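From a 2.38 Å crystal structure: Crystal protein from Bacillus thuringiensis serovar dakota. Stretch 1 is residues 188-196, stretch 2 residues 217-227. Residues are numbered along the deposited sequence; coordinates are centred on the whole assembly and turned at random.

Stretch 1, residues 188-196: PITVDGYFG
Stretch 2, residues 217-227: DVLNTTSGTLR

From Pro 188 onward the first stretch continues an extended strand, with phi/psi from -70/139 at Pro 188 through -100/134 at Ile 189 to -141/149 at Asp 192. Against it runs strand 223-227, antiparallel, the N-to-C directions 148° apart and the axes 4.4 Å apart at closest approach. The register pairs Pro 188 with Thr 225, Ile 189 with Gly 224 and Thr 190 with Ser 223. Ile 189 and Gly 224 are the hydrogen-bonded pair: Ile 189 N donates to Gly 224 O at 2.9 Å, and Gly 224 N returns a bond to Ile 189 O at 3.0 Å, both nearly straight. A third bond, Val 191 N to Thr 222 O at 2.8 Å, extends the ladder one step past the strand, where Thr 222 departs from extended geometry at -131/16. Between these rungs Ser 223 CA lies 3.2 Å from Ile 189 O in a CA-H...O contact. Earlier in the second stretch, Val 218 sits at -124/-9, Leu 219 at -108/152 and Thr 221 at -155/163.

Beyond the pairing, the first stretch turns a corner at Gly 193. Its phi/psi of 122/-155 would jam a CB against the preceding carbonyl oxygen, so glycine suits the corner. Extended geometry resumes through Phe 195 (-113/156), which meets the second stretch through its side chain.

Pro 188, Thr 190 (p), Ser 223 (p) and Thr 225 (m) share one sheet face, and the ring of Pro 188 costs no cross-strand bond because its pair is non-hydrogen-bonded. Ile 189 occupies the other face, buried, with chi1 -52° and chi2 -78° (both m). Its partner Gly 224 (-154/-164) offers no side chain; an ideal CB there would sit 3.9 Å from Ile 189 CB. Ile 189 CG1 comes within 3.8 Å of Thr 225 N, and Ile 189 CD1 reaches 4.1 Å from Leu 226 CB; Leu 226 is buried with chi1 t and chi2 145°, between wells.

Val 191 (t) points toward the second stretch, placing Val 191 CB 4.3 Å from Thr 222 CB and Val 191 CG1 4.4 Å from Leu 219 CD1. Thr 222 adopts p, and Leu 219 takes m, t. Phe 195, buried with chi1 -77° and chi2 76°, meets Val 218 (m) and Leu 219 obliquely: Phe 195 CD1 lies 3.6 Å from Val 218 CG2 and Phe 195 CE1 3.8 Å from Leu 219 CD1. Leu 219 thus touches both Val 191 and Phe 195, linking the two apolar contacts across the corner. The rule is compact: backbone bonds set register, apolar side chains fill much of the contact, and the two stretches bury 486 Å² between them, both sides summed.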

# COMPACT_ATOMS: atom_id res chain seq x y z
N PRO A 188 13.05 -1.75 3.18
CA PRO A 188 13.98 -2.68 2.52
C PRO A 188 13.43 -4.11 2.57
O PRO A 188 12.83 -4.52 3.57
CB PRO A 188 15.24 -2.56 3.37
CG PRO A 188 14.74 -2.12 4.74
CD PRO A 188 13.58 -1.23 4.46
N ILE A 189 13.58 -4.83 1.46
CA ILE A 189 13.39 -6.27 1.43
C ILE A 189 14.77 -6.93 1.50
O ILE A 189 15.68 -6.52 0.76
CB ILE A 189 12.71 -6.75 0.11
CG1 ILE A 189 11.41 -5.96 -0.20
CG2 ILE A 189 12.54 -8.28 0.11
CD1 ILE A 189 10.23 -6.37 0.60
N THR A 190 14.92 -7.93 2.35
CA THR A 190 16.20 -8.64 2.46
C THR A 190 16.02 -10.15 2.45
O THR A 190 15.06 -10.68 3.02
CB THR A 190 16.99 -8.25 3.73
OG1 THR A 190 16.24 -8.63 4.89
CG2 THR A 190 17.28 -6.74 3.77
N VAL A 191 16.95 -10.84 1.79
CA VAL A 191 16.94 -12.30 1.77
C VAL A 191 18.15 -12.84 2.56
O VAL A 191 19.27 -12.36 2.41
CB VAL A 191 16.87 -12.85 0.30
CG1 VAL A 191 17.29 -14.30 0.24
CG2 VAL A 191 15.46 -12.67 -0.26
N ASP A 192 17.89 -13.82 3.42
CA ASP A 192 18.95 -14.49 4.17
C ASP A 192 18.64 -15.98 4.26
O ASP A 192 17.47 -16.37 4.28
CB ASP A 192 19.13 -13.88 5.57
CG ASP A 192 17.88 -13.99 6.42
OD1 ASP A 192 17.77 -14.99 7.17
OD2 ASP A 192 17.00 -13.08 6.34
N GLY A 193 19.69 -16.80 4.31
CA GLY A 193 19.53 -18.25 4.37
C GLY A 193 20.22 -18.97 3.22
O GLY A 193 21.17 -18.44 2.64
N TYR A 194 19.74 -20.16 2.88
CA TYR A 194 20.53 -21.09 2.05
C TYR A 194 19.76 -21.71 0.89
O TYR A 194 18.53 -21.81 0.93
CB TYR A 194 21.14 -22.21 2.91
CG TYR A 194 21.95 -21.70 4.09
CD1 TYR A 194 21.32 -21.30 5.27
CD2 TYR A 194 23.34 -21.61 4.01
CE1 TYR A 194 22.04 -20.81 6.35
CE2 TYR A 194 24.09 -21.13 5.10
CZ TYR A 194 23.42 -20.72 6.26
OH TYR A 194 24.12 -20.25 7.35
N PHE A 195 20.52 -22.10 -0.14
CA PHE A 195 20.08 -23.01 -1.18
C PHE A 195 20.86 -24.33 -1.08
O PHE A 195 21.99 -24.36 -0.55
CB PHE A 195 20.33 -22.42 -2.55
CG PHE A 195 19.34 -21.37 -2.98
CD1 PHE A 195 19.40 -20.09 -2.45
CD2 PHE A 195 18.40 -21.65 -3.95
CE1 PHE A 195 18.49 -19.11 -2.85
CE2 PHE A 195 17.50 -20.68 -4.37
CZ PHE A 195 17.55 -19.40 -3.82
N GLY A 196 20.27 -25.40 -1.59
CA GLY A 196 20.88 -26.74 -1.58
C GLY A 196 21.13 -27.20 -3.01
O GLY A 196 20.49 -26.72 -3.93
N ASP A 217 25.76 -16.33 -2.35
CA ASP A 217 26.66 -17.07 -3.23
C ASP A 217 26.04 -17.52 -4.56
O ASP A 217 26.78 -17.80 -5.50
CB ASP A 217 27.21 -18.32 -2.53
CG ASP A 217 28.16 -18.00 -1.40
OD1 ASP A 217 28.49 -16.81 -1.17
OD2 ASP A 217 28.59 -18.96 -0.73
N VAL A 218 24.71 -17.63 -4.63
CA VAL A 218 24.08 -18.23 -5.82
C VAL A 218 23.03 -17.32 -6.51
O VAL A 218 22.57 -17.62 -7.62
CB VAL A 218 23.51 -19.64 -5.52
CG1 VAL A 218 24.66 -20.63 -5.14
CG2 VAL A 218 22.43 -19.60 -4.39
N LEU A 219 22.68 -16.21 -5.86
CA LEU A 219 21.72 -15.25 -6.40
C LEU A 219 22.46 -13.99 -6.83
O LEU A 219 23.50 -13.65 -6.25
CB LEU A 219 20.63 -14.89 -5.34
CG LEU A 219 19.60 -15.95 -4.89
CD1 LEU A 219 18.77 -15.47 -3.72
CD2 LEU A 219 18.67 -16.40 -6.01
N ASN A 220 21.90 -13.28 -7.81
CA ASN A 220 22.51 -12.06 -8.34
C ASN A 220 22.35 -10.88 -7.41
O ASN A 220 23.10 -9.90 -7.51
CB ASN A 220 21.94 -11.73 -9.72
CG ASN A 220 22.36 -12.72 -10.77
OD1 ASN A 220 23.49 -13.25 -10.74
ND2 ASN A 220 21.46 -13.00 -11.70
N THR A 221 21.37 -10.98 -6.53
CA THR A 221 21.15 -9.98 -5.49
C THR A 221 20.42 -10.65 -4.36
O THR A 221 19.85 -11.72 -4.55
CB THR A 221 20.31 -8.74 -5.98
OG1 THR A 221 20.34 -7.74 -4.94
CG2 THR A 221 18.85 -9.09 -6.21
N THR A 222 20.42 -10.03 -3.19
CA THR A 222 19.67 -10.57 -2.05
C THR A 222 18.82 -9.50 -1.40
O THR A 222 18.36 -9.66 -0.26
CB THR A 222 20.61 -11.20 -0.99
OG1 THR A 222 21.61 -10.24 -0.62
CG2 THR A 222 21.27 -12.48 -1.53
N SER A 223 18.61 -8.39 -2.10
CA SER A 223 17.72 -7.36 -1.59
C SER A 223 16.80 -6.77 -2.64
O SER A 223 17.03 -6.91 -3.84
CB SER A 223 18.51 -6.25 -0.88
OG SER A 223 19.43 -5.65 -1.76
N GLY A 224 15.74 -6.12 -2.17
CA GLY A 224 14.84 -5.36 -3.00
C GLY A 224 14.19 -4.27 -2.17
O GLY A 224 14.65 -3.97 -1.06
N THR A 225 13.10 -3.70 -2.68
CA THR A 225 12.45 -2.53 -2.08
C THR A 225 10.93 -2.62 -2.15
O THR A 225 10.36 -2.92 -3.19
CB THR A 225 12.94 -1.22 -2.74
OG1 THR A 225 14.37 -1.20 -2.79
CG2 THR A 225 12.46 0.02 -1.97
N LEU A 226 10.29 -2.35 -1.02
CA LEU A 226 8.85 -2.17 -0.96
C LEU A 226 8.57 -0.68 -1.05
O LEU A 226 9.33 0.12 -0.53
CB LEU A 226 8.29 -2.78 0.33
CG LEU A 226 6.78 -2.63 0.61
CD1 LEU A 226 6.28 -3.88 1.33
CD2 LEU A 226 6.49 -1.41 1.45
N ARG A 227 7.51 -0.31 -1.77
CA ARG A 227 7.08 1.08 -1.89
C ARG A 227 5.57 1.16 -1.85
O ARG A 227 4.88 0.19 -2.14
CB ARG A 227 7.59 1.74 -3.18
CG ARG A 227 9.09 1.89 -3.21
CD ARG A 227 9.57 2.70 -4.38
NE ARG A 227 11.03 2.77 -4.38
CZ ARG A 227 11.74 3.77 -3.87
NH1 ARG A 227 11.13 4.83 -3.33
NH2 ARG A 227 13.08 3.73 -3.92